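Local structure of UDP-N-Acetylenolpyruvylglucosamine Reductase (Thermus caldophilus, 2GQT) at residues A[84-87]-A[88-92]; A[176-179]-A[180-183]; A[182-185]-A[186-190]; A[220-224]-A[225-229]. The protein catalyses the NADPH-dependent reduction of UDP-N-acetylenolpyruvylglucosamine to UDP-N-acetylmuramate with a bound FAD, a step in making bacterial cell-wall peptidoglycan. All coordinates share one frame; numbering follows the deposited sequence.

Contact 1 (A[84-87]-A[88-92]); sequences LPLL and VQEAA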
loop_
_atom_site.group_PDB
_atom_site.type_symbol
_atom_site.label_atom_id
_atom_site.label_comp_id
_atom_site.label_asym_id
_atom_site.label_seq_id
_atom_site.Cartn_x
_atom_site.Cartn_y
_atom_site.Cartn_z
ATOM N N LEU A 84 -4.182 4.556 6.646
ATOM C CA LEU A 84 -4.015 3.583 7.701
ATOM C C LEU A 84 -3.163 4.128 8.881
ATOM O O LEU A 84 -3.511 3.907 10.041
ATOM C CB LEU A 84 -3.469 2.268 7.125
ATOM C CG LEU A 84 -3.376 1.102 8.113
ATOM C CD1 LEU A 84 -4.743 0.746 8.703
ATOM C CD2 LEU A 84 -2.765 -0.094 7.399
ATOM N N PRO A 85 -2.049 4.847 8.610
ATOM C CA PRO A 85 -1.319 5.406 9.754
ATOM C C PRO A 85 -2.143 6.324 10.661
ATOM O O PRO A 85 -1.886 6.370 11.870
ATOM C CB PRO A 85 -0.165 6.170 9.093
ATOM C CG PRO A 85 0.051 5.473 7.791
ATOM C CD PRO A 85 -1.326 5.073 7.341
ATOM N N LEU A 86 -3.122 7.030 10.101
ATOM C CA LEU A 86 -4.027 7.832 10.912
ATOM C C LEU A 86 -4.860 6.929 11.819
ATOM O O LEU A 86 -4.967 7.170 13.024
ATOM C CB LEU A 86 -4.933 8.688 10.021
ATOM C CG LEU A 86 -6.027 9.472 10.749
ATOM C CD1 LEU A 86 -5.443 10.485 11.746
ATOM C CD2 LEU A 86 -6.912 10.169 9.752
ATOM N N LEU A 87 -5.467 5.899 11.232
ATOM C CA LEU A 87 -6.310 4.994 11.998
ATOM C C LEU A 87 -5.553 4.276 13.106
ATOM O O LEU A 87 -6.090 4.108 14.198
ATOM C CB LEU A 87 -6.980 3.999 11.072
ATOM C CG LEU A 87 -7.938 4.633 10.072
ATOM C CD1 LEU A 87 -8.255 3.630 9.004
ATOM C CD2 LEU A 87 -9.221 5.131 10.735
ATOM N N VAL A 88 -4.311 3.867 12.846
ATOM C CA VAL A 88 -3.501 3.232 13.887
ATOM C C VAL A 88 -3.401 4.143 15.124
ATOM O O VAL A 88 -3.602 3.696 16.266
ATOM C CB VAL A 88 -2.099 2.865 13.346
ATOM C CG1 VAL A 88 -1.166 2.453 14.468
ATOM C CG2 VAL A 88 -2.201 1.750 12.290
ATOM N N GLN A 89 -3.088 5.414 14.904
ATOM C CA GLN A 89 -2.943 6.354 16.020
ATOM C C GLN A 89 -4.284 6.703 16.656
ATOM O O GLN A 89 -4.392 6.814 17.881
ATOM C CB GLN A 89 -2.205 7.616 15.583
ATOM C CG GLN A 89 -0.788 7.389 15.068
ATOM C CD GLN A 89 0.122 6.724 16.076
ATOM O OE1 GLN A 89 0.022 6.968 17.285
ATOM N NE2 GLN A 89 1.025 5.881 15.583
ATOM N N GLU A 90 -5.315 6.858 15.832
ATOM C CA GLU A 90 -6.648 7.150 16.352
ATOM C C GLU A 90 -7.182 6.025 17.227
ATOM O O GLU A 90 -7.827 6.278 18.251
ATOM C CB GLU A 90 -7.622 7.426 15.209
ATOM C CG GLU A 90 -7.372 8.731 14.492
ATOM C CD GLU A 90 -7.816 9.920 15.296
ATOM O OE1 GLU A 90 -7.184 10.187 16.340
ATOM O OE2 GLU A 90 -8.803 10.564 14.882
ATOM N N ALA A 91 -6.920 4.785 16.831
ATOM C CA ALA A 91 -7.363 3.644 17.607
ATOM C C ALA A 91 -6.715 3.671 18.989
ATOM O O ALA A 91 -7.405 3.509 19.994
ATOM C CB ALA A 91 -7.055 2.358 16.887
ATOM N N ALA A 92 -5.409 3.908 19.056
ATOM C CA ALA A 92 -4.722 4.031 20.348
ATOM C C ALA A 92 -5.367 5.122 21.208
ATOM O O ALA A 92 -5.640 4.900 22.386
ATOM C CB ALA A 92 -3.245 4.316 20.141
HETATM O O HOH W 1 0.734 5.488 12.592
#
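Leu84 and Val88 meet one turn apart on the buried side of helix 84-93. The backbone N of Val88 donates to Leu84 O at 2.9 Å in a nearly straight bond. Val88 CG2, the branch anti to the carbonyl carbon, reaches back over the turn and rests 3.4 Å from the same Leu84 O. The side chains themselves only graze, with Leu84 CG 4.4 Å from Val88 CG2. A turn on, Ala91 N donates to Leu87 O at 2.8 Å, while the Leu87 side chain heads away to Val109 and Tyr72; Leu84 likewise touches Ala112 of helix 109-114. These bonds are the i-to-i+4 ladder of an alpha-helix at its N-terminal end, here in the FAD-binding domain of a MurB reductase, with Leu84 on the side near the flavin cofactor. Pro85, which has no N-H to give, sits in the first turn, where none is needed. At the solvent edge one rung is long: Gln89 N reaches Pro85 O only weakly, at 3.4 Å. A water bridges the two residues, donating to Pro85 O at 2.9 Å and accepting from Gln89 NE2 at 3.0 Å; a bend at chi2 (-59°) curls the amide back to it. Beside this, Leu86 CD1 lies alongside Glu90 CG at 3.8 Å, and the Glu90 carboxylate goes on to Tyr72 OH and a salt bridge with Arg93.

Contact 2 (A[176-179]-A[180-183]); sequences EILR and RMAE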
loop_
_atom_site.group_PDB
_atom_site.type_symbol
_atom_site.label_atom_id
_atom_site.label_comp_id
_atom_site.label_asym_id
_atom_site.label_seq_id
_atom_site.Cartn_x
_atom_site.Cartn_y
_atom_site.Cartn_z
ATOM N N GLU A 176 -1.438 0.154 27.221
ATOM C CA GLU A 176 -1.141 -1.199 26.738
ATOM C C GLU A 176 -1.030 -1.207 25.211
ATOM O O GLU A 176 -0.107 -1.803 24.655
ATOM C CB GLU A 176 -2.206 -2.209 27.178
ATOM C CG GLU A 176 -1.875 -3.652 26.750
ATOM C CD GLU A 176 -2.908 -4.692 27.172
ATOM O OE1 GLU A 176 -3.922 -4.335 27.796
ATOM O OE2 GLU A 176 -2.694 -5.887 26.871
ATOM N N ILE A 177 -1.983 -0.561 24.544
ATOM C CA ILE A 177 -1.966 -0.430 23.091
ATOM C C ILE A 177 -0.649 0.211 22.648
ATOM O O ILE A 177 0.014 -0.269 21.715
ATOM C CB ILE A 177 -3.182 0.371 22.603
ATOM C CG1 ILE A 177 -4.470 -0.387 22.935
ATOM C CG2 ILE A 177 -3.091 0.618 21.105
ATOM C CD1 ILE A 177 -5.732 0.418 22.755
ATOM N N LEU A 178 -0.246 1.271 23.348
ATOM C CA LEU A 178 0.991 1.977 23.023
ATOM C C LEU A 178 2.241 1.134 23.274
ATOM O O LEU A 178 3.217 1.226 22.520
ATOM C CB LEU A 178 1.055 3.329 23.747
ATOM C CG LEU A 178 0.259 4.501 23.141
ATOM C CD1 LEU A 178 0.715 4.864 21.728
ATOM C CD2 LEU A 178 -1.231 4.298 23.138
ATOM N N ARG A 179 2.206 0.286 24.301
ATOM C CA ARG A 179 3.297 -0.653 24.534
ATOM C C ARG A 179 3.425 -1.673 23.392
ATOM O O ARG A 179 4.538 -1.997 22.961
ATOM C CB ARG A 179 3.153 -1.335 25.904
ATOM C CG ARG A 179 3.566 -0.434 27.068
ATOM C CD ARG A 179 3.551 -1.129 28.431
ATOM N NE ARG A 179 2.196 -1.439 28.893
ATOM C CZ ARG A 179 1.700 -2.667 29.034
ATOM N NH1 ARG A 179 2.434 -3.737 28.750
ATOM N NH2 ARG A 179 0.459 -2.825 29.464
ATOM N N ARG A 180 2.290 -2.165 22.898
ATOM C CA ARG A 180 2.290 -3.100 21.759
ATOM C C ARG A 180 2.856 -2.439 20.501
ATOM O O ARG A 180 3.668 -3.032 19.775
ATOM C CB ARG A 180 0.883 -3.649 21.496
ATOM C CG ARG A 180 0.458 -4.655 22.551
ATOM C CD ARG A 180 -1.021 -4.569 22.883
ATOM N NE ARG A 180 -1.866 -5.287 21.934
ATOM C CZ ARG A 180 -2.220 -6.568 22.047
ATOM N NH1 ARG A 180 -1.789 -7.303 23.063
ATOM N NH2 ARG A 180 -3.005 -7.121 21.131
ATOM N N MET A 181 2.448 -1.197 20.278
ATOM C CA MET A 181 2.935 -0.402 19.158
ATOM C C MET A 181 4.440 -0.146 19.271
ATOM O O MET A 181 5.152 -0.169 18.270
ATOM C CB MET A 181 2.163 0.910 19.097
ATOM C CG MET A 181 0.741 0.733 18.621
ATOM S SD MET A 181 -0.321 2.138 18.972
ATOM C CE MET A 181 0.434 3.428 17.979
ATOM N N ALA A 182 4.928 0.061 20.493
ATOM C CA ALA A 182 6.353 0.279 20.722
ATOM C C ALA A 182 7.175 -0.931 20.295
ATOM O O ALA A 182 8.277 -0.780 19.772
ATOM C CB ALA A 182 6.621 0.619 22.180
ATOM N N GLU A 183 6.644 -2.134 20.497
ATOM C CA GLU A 183 7.352 -3.329 20.049
ATOM C C GLU A 183 7.380 -3.394 18.526
ATOM O O GLU A 183 8.387 -3.783 17.943
ATOM C CB GLU A 183 6.768 -4.612 20.655
ATOM C CG GLU A 183 7.352 -5.936 20.096
ATOM C CD GLU A 183 8.893 -5.999 20.036
ATOM O OE1 GLU A 183 9.576 -5.387 20.883
ATOM O OE2 GLU A 183 9.428 -6.667 19.125
#
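Met181 sets its CG anti to the carbonyl carbon (chi1 -72°), and the nearly extended next bond then carries SD back along helix 174-187 to Ile177 and Leu178. SD lies 3.8 Å from Ile177 CG2, the branch anti to its own backbone N, and 4.0 Å from Leu178 CD1. A final bend (chi3 64°) brings Met181 CE alongside Leu178 CD1 as well, at 4.0 Å. On the way Met181 CG passes 3.3 Å from Ile177 O, the carbonyl that also accepts Met181 N at 3.0 Å. With an alanine here, Ile177 CG2 and Leu178 CD1 would probably lose their shared neighbour, and a gap would open toward Gln89 and Ala92 of helix 84-93. The polar flank is looser. Glu176 runs out extended and Arg180 lies beside it, their stems meeting at Glu176 CG and Arg180 CD, 4.1 Å apart. The charged ends probably attract, but no N-H points at the carboxylate: Glu176 OE2 stays 4.2 Å from Arg180 NH1, well out of the guanidinium plane, and the two flat groups stand 88° apart. Arg180 instead gives its NE to a salt bridge with Glu100, while Glu176 has a long, weak ion pair with Arg172. Apolar side chains on one flank and charged ones on the other make this an amphipathic alpha-helix, whose apolar stripe packs on helix 84-93 of the FAD-binding domain.

Contact 3 (A[182-185]-A[186-190]); sequences AEVD and RARKG. With FAD (flavin-adenine dinucleotide), chain C.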
loop_
_atom_site.group_PDB
_atom_site.type_symbol
_atom_site.label_atom_id
_atom_site.label_comp_id
_atom_site.label_asym_id
_atom_site.label_seq_id
_atom_site.Cartn_x
_atom_site.Cartn_y
_atom_site.Cartn_z
ATOM N N ALA A 182 4.928 0.061 20.493
ATOM C CA ALA A 182 6.353 0.279 20.722
ATOM C C ALA A 182 7.175 -0.931 20.295
ATOM O O ALA A 182 8.277 -0.780 19.772
ATOM C CB ALA A 182 6.621 0.619 22.180
ATOM N N GLU A 183 6.644 -2.134 20.497
ATOM C CA GLU A 183 7.352 -3.329 20.049
ATOM C C GLU A 183 7.380 -3.394 18.526
ATOM O O GLU A 183 8.387 -3.783 17.943
ATOM C CB GLU A 183 6.768 -4.612 20.655
ATOM C CG GLU A 183 7.352 -5.936 20.096
ATOM C CD GLU A 183 8.893 -5.999 20.036
ATOM O OE1 GLU A 183 9.576 -5.387 20.883
ATOM O OE2 GLU A 183 9.428 -6.667 19.125
ATOM N N VAL A 184 6.280 -3.002 17.882
ATOM C CA VAL A 184 6.254 -2.968 16.416
ATOM C C VAL A 184 7.296 -1.984 15.892
ATOM O O VAL A 184 8.049 -2.300 14.962
ATOM C CB VAL A 184 4.847 -2.642 15.865
ATOM C CG1 VAL A 184 4.855 -2.650 14.335
ATOM C CG2 VAL A 184 3.847 -3.653 16.381
ATOM N N ASP A 185 7.372 -0.815 16.514
ATOM C CA ASP A 185 8.369 0.188 16.144
ATOM C C ASP A 185 9.789 -0.374 16.292
ATOM O O ASP A 185 10.613 -0.247 15.384
ATOM C CB ASP A 185 8.198 1.461 16.976
ATOM C CG ASP A 185 8.735 2.697 16.269
ATOM O OD1 ASP A 185 8.272 2.997 15.145
ATOM O OD2 ASP A 185 9.622 3.373 16.838
ATOM N N ARG A 186 10.058 -1.026 17.423
ATOM C CA ARG A 186 11.369 -1.634 17.666
ATOM C C ARG A 186 11.712 -2.647 16.576
ATOM O O ARG A 186 12.827 -2.650 16.056
ATOM C CB ARG A 186 11.431 -2.295 19.054
ATOM C CG ARG A 186 12.857 -2.690 19.487
ATOM C CD ARG A 186 12.874 -3.899 20.433
ATOM N NE ARG A 186 12.246 -5.057 19.800
ATOM C CZ ARG A 186 12.856 -5.886 18.955
ATOM N NH1 ARG A 186 14.144 -5.723 18.650
ATOM N NH2 ARG A 186 12.178 -6.887 18.412
ATOM N N ALA A 187 10.746 -3.485 16.219
ATOM C CA ALA A 187 10.941 -4.508 15.203
ATOM C C ALA A 187 11.253 -3.936 13.816
ATOM O O ALA A 187 11.915 -4.588 13.020
ATOM C CB ALA A 187 9.731 -5.423 15.140
ATOM N N ARG A 188 10.795 -2.714 13.552
ATOM C CA ARG A 188 10.987 -2.042 12.251
ATOM C C ARG A 188 12.234 -1.146 12.203
ATOM O O ARG A 188 12.505 -0.513 11.169
ATOM C CB ARG A 188 9.730 -1.234 11.876
ATOM C CG ARG A 188 8.404 -2.013 11.917
ATOM C CD ARG A 188 7.267 -1.210 11.280
ATOM N NE ARG A 188 7.503 -1.112 9.848
ATOM C CZ ARG A 188 6.729 -1.608 8.885
ATOM N NH1 ARG A 188 5.549 -2.163 9.143
ATOM N NH2 ARG A 188 7.130 -1.487 7.632
ATOM N N LYS A 189 13.010 -1.118 13.288
ATOM C CA LYS A 189 14.145 -0.184 13.423
ATOM C C LYS A 189 15.196 -0.294 12.313
ATOM O O LYS A 189 15.837 0.701 11.951
ATOM C CB LYS A 189 14.813 -0.343 14.796
ATOM C CG LYS A 189 15.496 0.919 15.331
ATOM C CD LYS A 189 17.001 0.941 15.068
ATOM C CE LYS A 189 17.760 0.021 16.016
ATOM N NZ LYS A 189 19.211 -0.002 15.695
ATOM N N GLY A 190 15.376 -1.500 11.781
ATOM C CA GLY A 190 16.382 -1.747 10.743
ATOM C C GLY A 190 16.017 -1.313 9.333
ATOM O O GLY A 190 16.832 -1.418 8.417
HETATM P PA FAD C . -1.013 1.557 -3.682
HETATM O O1A FAD C . 0.441 1.333 -3.692
HETATM O O2A FAD C . -1.568 2.869 -4.084
HETATM O O5B FAD C . -1.758 0.452 -4.542
HETATM C C5B FAD C . -1.427 -0.929 -4.351
HETATM C C4B FAD C . -2.480 -1.805 -4.993
HETATM O O4B FAD C . -3.730 -1.603 -4.301
HETATM C C3B FAD C . -2.750 -1.490 -6.471
HETATM O O3B FAD C . -3.128 -2.709 -7.113
HETATM C C2B FAD C . -3.942 -0.544 -6.388
HETATM O O2B FAD C . -4.718 -0.549 -7.586
HETATM C C1B FAD C . -4.729 -1.177 -5.261
HETATM N N9A FAD C . -5.671 -0.279 -4.560
HETATM C C8A FAD C . -5.368 0.853 -3.904
HETATM N N7A FAD C . -6.485 1.364 -3.383
HETATM C C5A FAD C . -7.497 0.542 -3.682
HETATM C C6A FAD C . -8.877 0.541 -3.442
HETATM N N6A FAD C . -9.491 1.497 -2.733
HETATM N N1A FAD C . -9.611 -0.481 -3.926
HETATM C C2A FAD C . -9.046 -1.464 -4.642
HETATM N N3A FAD C . -7.744 -1.504 -4.912
HETATM C C4A FAD C . -6.974 -0.504 -4.441
HETATM N N1 FAD C . 3.332 -3.770 3.180
HETATM C C2 FAD C . 3.032 -4.741 4.111
HETATM O O2 FAD C . 2.225 -5.618 3.836
HETATM N N3 FAD C . 3.669 -4.739 5.349
HETATM C C4 FAD C . 4.592 -3.760 5.693
HETATM O O4 FAD C . 5.129 -3.784 6.805
HETATM C C4X FAD C . 4.882 -2.776 4.749
HETATM N N5 FAD C . 5.809 -1.780 5.048
HETATM C C5X FAD C . 6.043 -0.758 4.118
HETATM C C6 FAD C . 6.922 0.272 4.453
HETATM C C7 FAD C . 7.170 1.311 3.561
HETATM C C7M FAD C . 8.131 2.438 3.957
HETATM C C8 FAD C . 6.532 1.307 2.316
HETATM C C8M FAD C . 6.797 2.441 1.316
HETATM C C9 FAD C . 5.662 0.274 1.979
HETATM C C9A FAD C . 5.406 -0.768 2.871
HETATM N N10 FAD C . 4.529 -1.816 2.544
HETATM C C10 FAD C . 4.252 -2.790 3.501
HETATM C "C1'" FAD C . 3.905 -1.934 1.200
HETATM C "C2'" FAD C . 2.612 -1.111 1.079
HETATM O "O2'" FAD C . 2.553 -0.095 2.099
HETATM C "C3'" FAD C . 1.356 -1.978 1.190
HETATM O "O3'" FAD C . 1.330 -2.932 0.119
HETATM C "C4'" FAD C . 0.077 -1.129 1.189
HETATM O "O4'" FAD C . -1.039 -1.960 1.513
HETATM C "C5'" FAD C . -0.190 -0.431 -0.142
HETATM O "O5'" FAD C . -1.279 0.468 0.074
HETATM P P FAD C . -1.376 1.807 -0.788
HETATM O O1P FAD C . -2.619 2.483 -0.369
HETATM O O2P FAD C . -0.102 2.557 -0.782
HETATM O O3P FAD C . -1.630 1.155 -2.234
#
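Arg188 lies alongside Val184 where the last turn of helix 174-187 gives way to the loop leading on through Gly190, and its side chain reaches from that helix end to the flavin of the MurB active site. Its backbone N is held weakly by both Val184 O and Asp185 O. CB stays near the same two carbonyls, 3.7 Å from Val184 O, and CG presses closer, 3.1 Å from Val184 O. CD passes Val184 CG1 at 4.2 Å. A bend at chi3 (69°) then turns the guanidinium so that its edge, in plane, meets the isoalloxazine. Arg188 NH1 donates to FAD O4 at 2.9 Å; Arg188 NH2 donates to FAD N5 at 2.9 Å and more weakly to O4. Gln191 OE1 also accepts from NH2, which should help fix the rotation of the group. This positive charge would probably draw electron density toward O4 and N5. On the exposed side, Glu183 and Arg186 form an i-to-i+3 salt bridge, side-on and nearly coplanar, the planes 22° apart. Arg186 NE donates to Glu183 OE1 at 2.9 Å, and Arg186 NH2 meets the syn lone pair of Glu183 OE2 at 2.8 Å.

Contact 4 (A[220-224]-A[225-229]); sequences GLRVG and DAMIS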
loop_
_atom_site.group_PDB
_atom_site.type_symbol
_atom_site.label_atom_id
_atom_site.label_comp_id
_atom_site.label_asym_id
_atom_site.label_seq_id
_atom_site.Cartn_x
_atom_site.Cartn_y
_atom_site.Cartn_z
ATOM N N GLY A 220 24.224 -1.133 -1.572
ATOM C CA GLY A 220 25.042 -0.082 -2.155
ATOM C C GLY A 220 25.213 -0.092 -3.663
ATOM O O GLY A 220 25.742 0.865 -4.222
ATOM N N LEU A 221 24.782 -1.161 -4.330
ATOM C CA LEU A 221 24.816 -1.176 -5.791
ATOM C C LEU A 221 23.829 -0.157 -6.333
ATOM O O LEU A 221 22.698 -0.050 -5.841
ATOM C CB LEU A 221 24.539 -2.563 -6.351
ATOM C CG LEU A 221 25.706 -3.552 -6.267
ATOM C CD1 LEU A 221 25.305 -4.871 -6.892
ATOM C CD2 LEU A 221 26.979 -3.027 -6.926
ATOM N N ARG A 222 24.265 0.577 -7.355
ATOM C CA ARG A 222 23.564 1.773 -7.814
ATOM C C ARG A 222 23.446 1.789 -9.338
ATOM O O ARG A 222 24.443 1.605 -10.043
ATOM C CB ARG A 222 24.307 3.026 -7.320
ATOM C CG ARG A 222 23.622 4.363 -7.598
ATOM C CD ARG A 222 24.347 5.509 -6.892
ATOM N NE ARG A 222 23.761 6.806 -7.222
ATOM C CZ ARG A 222 24.105 7.966 -6.672
ATOM N NH1 ARG A 222 25.044 8.022 -5.736
ATOM N NH2 ARG A 222 23.498 9.082 -7.055
ATOM N N VAL A 223 22.224 1.987 -9.830
ATOM C CA VAL A 223 21.972 2.279 -11.245
ATOM C C VAL A 223 21.366 3.680 -11.293
ATOM O O VAL A 223 20.230 3.890 -10.861
ATOM C CB VAL A 223 21.030 1.240 -11.914
ATOM C CG1 VAL A 223 20.793 1.602 -13.385
ATOM C CG2 VAL A 223 21.602 -0.178 -11.789
ATOM N N GLY A 224 22.133 4.643 -11.792
ATOM C CA GLY A 224 21.700 6.039 -11.813
ATOM C C GLY A 224 21.474 6.552 -10.403
ATOM O O GLY A 224 22.397 6.577 -9.596
ATOM N N ASP A 225 20.237 6.943 -10.101
ATOM C CA ASP A 225 19.860 7.378 -8.750
ATOM C C ASP A 225 19.098 6.302 -7.946
ATOM O O ASP A 225 18.614 6.574 -6.845
ATOM C CB ASP A 225 19.049 8.683 -8.806
ATOM C CG ASP A 225 19.921 9.938 -8.901
ATOM O OD1 ASP A 225 21.170 9.840 -8.909
ATOM O OD2 ASP A 225 19.339 11.041 -8.969
ATOM N N ALA A 226 18.976 5.098 -8.502
ATOM C CA ALA A 226 18.390 3.959 -7.794
ATOM C C ALA A 226 19.502 3.186 -7.086
ATOM O O ALA A 226 20.538 2.901 -7.688
ATOM C CB ALA A 226 17.644 3.060 -8.762
ATOM N N MET A 227 19.313 2.870 -5.811
ATOM C CA MET A 227 20.352 2.157 -5.076
ATOM C C MET A 227 19.746 1.162 -4.109
ATOM O O MET A 227 18.716 1.448 -3.508
ATOM C CB MET A 227 21.252 3.143 -4.315
ATOM C CG MET A 227 22.472 2.487 -3.681
ATOM S SD MET A 227 23.534 3.613 -2.786
ATOM C CE MET A 227 22.506 3.949 -1.372
ATOM N N ILE A 228 20.365 -0.008 -3.967
ATOM C CA ILE A 228 20.021 -0.915 -2.879
ATOM C C ILE A 228 20.492 -0.268 -1.577
ATOM O O ILE A 228 21.687 0.030 -1.414
ATOM C CB ILE A 228 20.635 -2.315 -3.067
ATOM C CG1 ILE A 228 20.149 -2.929 -4.384
ATOM C CG2 ILE A 228 20.270 -3.209 -1.889
ATOM C CD1 ILE A 228 20.696 -4.311 -4.699
ATOM N N SER A 229 19.543 -0.024 -0.675
ATOM C CA SER A 229 19.807 0.693 0.559
ATOM C C SER A 229 20.989 0.120 1.331
ATOM O O SER A 229 21.152 -1.096 1.440
ATOM C CB SER A 229 18.565 0.665 1.439
ATOM O OG SER A 229 18.857 1.162 2.727
#
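Ala226 O takes one hydrogen bond across the hairpin, from Val223 N in the carbonyl plane at 2.9 Å, and a weaker C-H contact from Arg222 CA at 3.2 Å. Ala226 N answers to Val223 O at 2.9 Å, closing the hydrogen-bonded pair next to the turn. Arg222, its chain extended, runs out over that turn with its guanidinium edge-on to two acceptors. Its NE donates to Gly224 O at 2.7 Å, almost straight down the C=O bond, and its NH2 forms a salt bridge with Asp225 OD1 at 3.1 Å, reaching it 36° out of the carboxylate plane. The motif is a tight beta hairpin, strands 222-223 and 226-228 joined by a type II' turn, with Gly224 at the positive phi (62°) that favours glycine. With an alanine in place of Asp225, Arg222 NH2 would probably be left without its charge partner and Gln241 N without its carboxylate acceptor. Further from the turn Ile228 N donates to Leu221 O at 3.0 Å, while Arg222 CB and Met227 CG touch at 4.1 Å on one sheet face. Strand 226-228 also pairs with strand 236-238, and Ile228 packs on Leu250 and Val254 of helix 244-257.

Contacts 1 and 2 are partly buried helix turns that face one another: Ala92 of the first packs on Ile177, Leu178 and Met181 of the second, joining the FAD-binding domain to helix 174-187 through apolar atoms. Contact 3 continues the helix of contact 2, sharing Ala182 and Glu183, but is a surface contact; there a true salt bridge forms within the contact, where contact 2 has only charges near each other, and the Arg188 side chain reaches in to the flavin. Contact 4, partly buried like contacts 1 and 2, stands apart, its centre about 25 Å from that of contact 3 and farther from the others. It alone is built of strands, with cross-strand backbone bonds in place of i-to-i+4 ladders.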